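Local coordinates for protein activator of 2-hydroxyisocaproyl-CoA dehydratase (Clostridium difficile, PDB 4EHU) that couples ATP hydrolysis to the transfer of one electron to (R)-2-hydroxyisocaproyl-CoA dehydratase, using a [4Fe-4S] cluster carried by its homodimer, at residues L116-M121 / K202-Q207; V158-T163 / S170-H175. All coordinates share one frame; numbering follows the deposited sequence. Where two conformers were deposited one is given.

Interaction 1 of 2, residues L116-M121 / K202-Q207; sequences LLNFLM and KRIGVQ
Ile204 O, in the last turn of helix 182-204, accepts a hydrogen bond from a water at 2.7 Å, and the same water accepts from Asn118 ND2 at 3.1 Å. On the strand side, Asn118 OD1 takes the N-H of Phe119 (OD1 to N 2.7 Å), the donor standing 33° out of the carbonyl plane; with both ends of the amide engaged, its rotation should be restrained. Beyond the water, Leu120 carries the contact. Leu120 and Ile204 lie alongside with their side chains running in opposing senses, and Leu120 CD1 is unusually close to Ile204 CG1 (3.4 Å). An extended chi2 of 179° carries Ile204 CD1 to the strand backbone, 3.5 Å from Leu120 N. Arg203 lies roughly perpendicular to Leu120: its CB touches Leu120 CD1 at 3.6 Å, the same methyl lies over the guanidinium toward its rim, and Leu120 CD2 comes 3.7 Å from Arg203 NH1. Ile204 also reaches Val107, so the C-terminal end of helix 182-204 packs on edge strand 116-122 and on strand 105-110 of a mixed sheet of the actin-like fold. No direct hydrogen bond joins the segments; their attachment rests on tight aliphatic packing and one water that satisfies a carbonyl at the helix terminus.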
# COMPACT_ATOMS: atom_id res chain seq x y z
N LEU A 116 -5.12 -27.68 8.66
CA LEU A 116 -4.89 -26.31 9.12
C LEU A 116 -5.28 -26.13 10.59
O LEU A 116 -6.42 -26.44 10.98
CB LEU A 116 -5.69 -25.34 8.26
CG LEU A 116 -5.23 -23.89 8.42
CD1 LEU A 116 -3.93 -23.64 7.68
CD2 LEU A 116 -6.29 -22.97 7.91
N LEU A 117 -4.32 -25.65 11.38
CA LEU A 117 -4.46 -25.38 12.81
C LEU A 117 -4.66 -23.90 13.06
O LEU A 117 -5.34 -23.50 14.01
CB LEU A 117 -3.19 -25.76 13.56
CG LEU A 117 -3.11 -27.10 14.27
CD1 LEU A 117 -1.76 -27.23 14.93
CD2 LEU A 117 -4.23 -27.24 15.29
N ASN A 118 -4.01 -23.09 12.23
CA ASN A 118 -4.07 -21.65 12.38
C ASN A 118 -3.66 -21.02 11.06
O ASN A 118 -3.11 -21.69 10.19
CB ASN A 118 -3.17 -21.19 13.54
CG ASN A 118 -3.54 -19.81 14.06
OD1 ASN A 118 -4.37 -19.11 13.47
ND2 ASN A 118 -2.90 -19.40 15.15
N PHE A 119 -3.94 -19.75 10.88
CA PHE A 119 -3.80 -19.13 9.57
C PHE A 119 -3.77 -17.63 9.77
O PHE A 119 -4.59 -17.10 10.51
CB PHE A 119 -5.00 -19.52 8.69
CG PHE A 119 -5.04 -18.81 7.37
CD1 PHE A 119 -4.15 -19.14 6.36
CD2 PHE A 119 -5.96 -17.80 7.15
CE1 PHE A 119 -4.20 -18.49 5.13
CE2 PHE A 119 -6.01 -17.15 5.93
CZ PHE A 119 -5.12 -17.50 4.92
N LEU A 120 -2.85 -16.96 9.10
CA LEU A 120 -2.86 -15.51 9.07
C LEU A 120 -2.57 -15.09 7.66
O LEU A 120 -1.78 -15.73 6.96
CB LEU A 120 -1.79 -14.91 9.98
CG LEU A 120 -2.07 -14.89 11.48
CD1 LEU A 120 -0.78 -14.42 12.20
CD2 LEU A 120 -3.22 -13.94 11.80
N MET A 121 -3.19 -14.02 7.23
CA MET A 121 -2.97 -13.55 5.89
C MET A 121 -2.93 -12.05 5.87
O MET A 121 -3.79 -11.39 6.47
CB MET A 121 -4.08 -14.03 4.98
CG MET A 121 -4.02 -13.38 3.62
SD MET A 121 -5.17 -14.18 2.50
CE MET A 121 -6.75 -13.88 3.29
N LYS A 202 5.87 -14.98 13.08
CA LYS A 202 6.13 -14.91 14.51
C LYS A 202 4.83 -14.88 15.32
O LYS A 202 4.74 -15.46 16.40
CB LYS A 202 7.01 -13.69 14.80
CG LYS A 202 8.42 -13.86 14.20
CD LYS A 202 9.31 -12.63 14.43
CE LYS A 202 10.70 -12.84 13.85
NZ LYS A 202 11.63 -11.68 14.03
N ARG A 203 3.82 -14.22 14.79
CA ARG A 203 2.50 -14.21 15.45
C ARG A 203 1.91 -15.61 15.55
O ARG A 203 1.34 -15.98 16.59
CB ARG A 203 1.57 -13.23 14.72
CG ARG A 203 1.85 -11.76 15.01
CD ARG A 203 1.11 -10.83 14.04
NE ARG A 203 -0.34 -10.95 14.16
CZ ARG A 203 -1.21 -10.50 13.25
NH1 ARG A 203 -2.52 -10.66 13.44
NH2 ARG A 203 -0.78 -9.89 12.16
N ILE A 204 2.03 -16.41 14.49
CA ILE A 204 1.48 -17.76 14.49
C ILE A 204 2.36 -18.72 15.28
O ILE A 204 1.90 -19.77 15.73
CB ILE A 204 1.34 -18.29 13.05
CG1 ILE A 204 0.04 -17.76 12.44
CG2 ILE A 204 1.29 -19.80 13.04
CD1 ILE A 204 -0.19 -18.20 11.03
N GLY A 205 3.63 -18.35 15.44
CA GLY A 205 4.58 -19.22 16.12
C GLY A 205 5.24 -20.17 15.13
O GLY A 205 4.59 -21.07 14.60
N VAL A 206 6.53 -19.97 14.88
CA VAL A 206 7.21 -20.79 13.89
C VAL A 206 7.30 -22.24 14.36
O VAL A 206 7.58 -22.52 15.53
CB VAL A 206 8.61 -20.23 13.54
CG1 VAL A 206 9.55 -20.39 14.71
CG2 VAL A 206 9.17 -20.91 12.29
N GLN A 207 7.03 -23.18 13.46
CA GLN A 207 7.23 -24.59 13.77
C GLN A 207 7.83 -25.30 12.57
O GLN A 207 7.31 -25.21 11.48
CB GLN A 207 5.92 -25.26 14.19
CG GLN A 207 6.14 -26.58 14.90
CD GLN A 207 4.86 -27.14 15.47
OE1 GLN A 207 3.78 -26.58 15.28
NE2 GLN A 207 4.97 -28.25 16.19
O HOH W 1 -0.45 -20.50 16.73

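Interaction 2 of 2, residues V158-T163 / S170-H175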
# COMPACT_ATOMS: atom_id res chain seq x y z
N VAL A 158 20.96 -1.16 2.25
CA VAL A 158 20.43 0.19 2.48
C VAL A 158 19.21 0.11 3.41
O VAL A 158 18.52 -0.87 3.44
CB VAL A 158 19.94 0.88 1.20
CG1 VAL A 158 21.02 0.96 0.16
CG2 VAL A 158 18.66 0.17 0.67
N SER A 159 18.97 1.17 4.16
CA SER A 159 17.82 1.18 5.04
C SER A 159 16.61 1.64 4.25
O SER A 159 16.71 2.55 3.44
CB SER A 159 18.08 2.10 6.24
OG SER A 159 18.53 3.37 5.80
N ILE A 160 15.48 0.97 4.45
CA ILE A 160 14.20 1.48 3.96
C ILE A 160 13.33 1.62 5.20
O ILE A 160 13.04 0.62 5.86
CB ILE A 160 13.53 0.52 2.98
CG1 ILE A 160 14.42 0.31 1.75
CG2 ILE A 160 12.15 1.05 2.56
CD1 ILE A 160 13.81 -0.60 0.71
N SER A 161 12.97 2.85 5.51
CA SER A 161 12.28 3.19 6.73
C SER A 161 10.80 2.83 6.59
O SER A 161 10.18 2.27 7.49
CB SER A 161 12.37 4.69 7.00
OG SER A 161 11.68 5.02 8.18
N SER A 162 10.27 3.14 5.41
CA SER A 162 8.84 2.99 5.14
C SER A 162 8.45 1.54 5.01
O SER A 162 9.18 0.74 4.44
CB SER A 162 8.48 3.69 3.82
OG SER A 162 8.74 5.07 3.90
N THR A 163 7.27 1.19 5.52
CA THR A 163 6.74 -0.13 5.29
C THR A 163 5.74 -0.13 4.12
O THR A 163 5.45 -1.19 3.59
CB THR A 163 6.02 -0.68 6.55
OG1 THR A 163 5.11 0.30 7.05
CG2 THR A 163 7.02 -1.02 7.63
N SER A 170 9.56 5.78 -3.11
CA SER A 170 10.27 7.06 -3.07
C SER A 170 11.66 6.93 -2.44
O SER A 170 12.61 7.58 -2.89
CB SER A 170 9.46 8.09 -2.31
OG SER A 170 8.29 8.42 -3.04
N GLU A 171 11.80 6.11 -1.40
CA GLU A 171 13.12 5.91 -0.80
C GLU A 171 14.07 5.23 -1.78
O GLU A 171 15.23 5.58 -1.83
CB GLU A 171 13.08 5.08 0.50
CG GLU A 171 12.32 5.81 1.60
CD GLU A 171 12.35 5.05 2.93
OE1 GLU A 171 13.45 4.76 3.44
OE2 GLU A 171 11.26 4.74 3.44
N VAL A 172 13.57 4.27 -2.54
CA VAL A 172 14.39 3.52 -3.49
C VAL A 172 14.82 4.45 -4.63
O VAL A 172 15.96 4.43 -5.05
CB VAL A 172 13.63 2.28 -4.03
CG1 VAL A 172 14.33 1.68 -5.24
CG2 VAL A 172 13.50 1.23 -2.93
N ILE A 173 13.90 5.29 -5.10
CA ILE A 173 14.26 6.31 -6.08
C ILE A 173 15.38 7.20 -5.55
O ILE A 173 16.31 7.52 -6.28
CB ILE A 173 13.03 7.14 -6.47
CG1 ILE A 173 12.09 6.26 -7.28
CG2 ILE A 173 13.44 8.39 -7.29
CD1 ILE A 173 10.75 6.92 -7.60
N SER A 174 15.31 7.58 -4.28
CA SER A 174 16.33 8.43 -3.70
C SER A 174 17.67 7.71 -3.61
O SER A 174 18.72 8.31 -3.82
CB SER A 174 15.91 8.91 -2.32
OG SER A 174 14.86 9.84 -2.44
N HIS A 175 17.62 6.43 -3.26
CA HIS A 175 18.83 5.63 -3.20
C HIS A 175 19.48 5.53 -4.57
O HIS A 175 20.70 5.60 -4.69
CB HIS A 175 18.54 4.24 -2.66
CG HIS A 175 18.31 4.19 -1.18
ND1 HIS A 175 19.19 4.72 -0.26
CD2 HIS A 175 17.32 3.60 -0.46
CE1 HIS A 175 18.74 4.49 0.96
NE2 HIS A 175 17.61 3.82 0.87
O HOH W 2 15.81 5.80 3.19
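The loop that leads through the cluster ligand Cys164 into helix 165-177 packs back against that helix, in the part of this actin-fold ATPase that carries the [4Fe-4S] cluster at the dimer. Glu171, one turn before His175 on the helix, turns its carboxylate onto the loop backbone. Glu171 OE1 accepts from Ser161 N at 2.9 Å in a nearly straight bond (169°), and Glu171 OE2 from Ser162 N at 2.7 Å; each oxygen uses its syn lone pair. A water donates to Glu171 OE1 (2.6 Å). So many donors would favour the ionised carboxylate. His175 NE2 gives its N-H to Ser159 O (3.0 Å), which lies at the ring edge, close to its plane. Val158 comes tip to tip with His175 and lays CB over one ring face, a CH-pi contact 3.9 Å from the centroid and 17° off the normal. Ile160 CD1 meets Val172 CG2 at 4.1 Å, while Val172 also packs on helices 130-140 and 182-204. Ser170 bonds through OG to Arg131 of the second subunit. Ser162 OG, set beside its own backbone N by a chi1 of -62°, gives Glu171 OE2 a second bond, at 2.6 Å.

From the N terminus, the chain reaches 116-121 first of the four segments, on strand 116-122 at an edge of the second mixed sheet, and then Cys125, a cluster ligand. It next runs through helices 130-140 and 147-151 to 158-163, where interaction 2 closes a short loop back onto helix 165-177, with six residues between that include Cys164. Helix 182-204 follows and returns to the sheet, where its end closes the 80-residue span of interaction 1. Interaction 2 lies wholly within that span. The two contacts do not touch: their centres are 29 Å apart and their nearest atoms about 13 Å. Helix 182-204 connects them, packing with its first half against 158-163 and 170-175 and ending on the sheet.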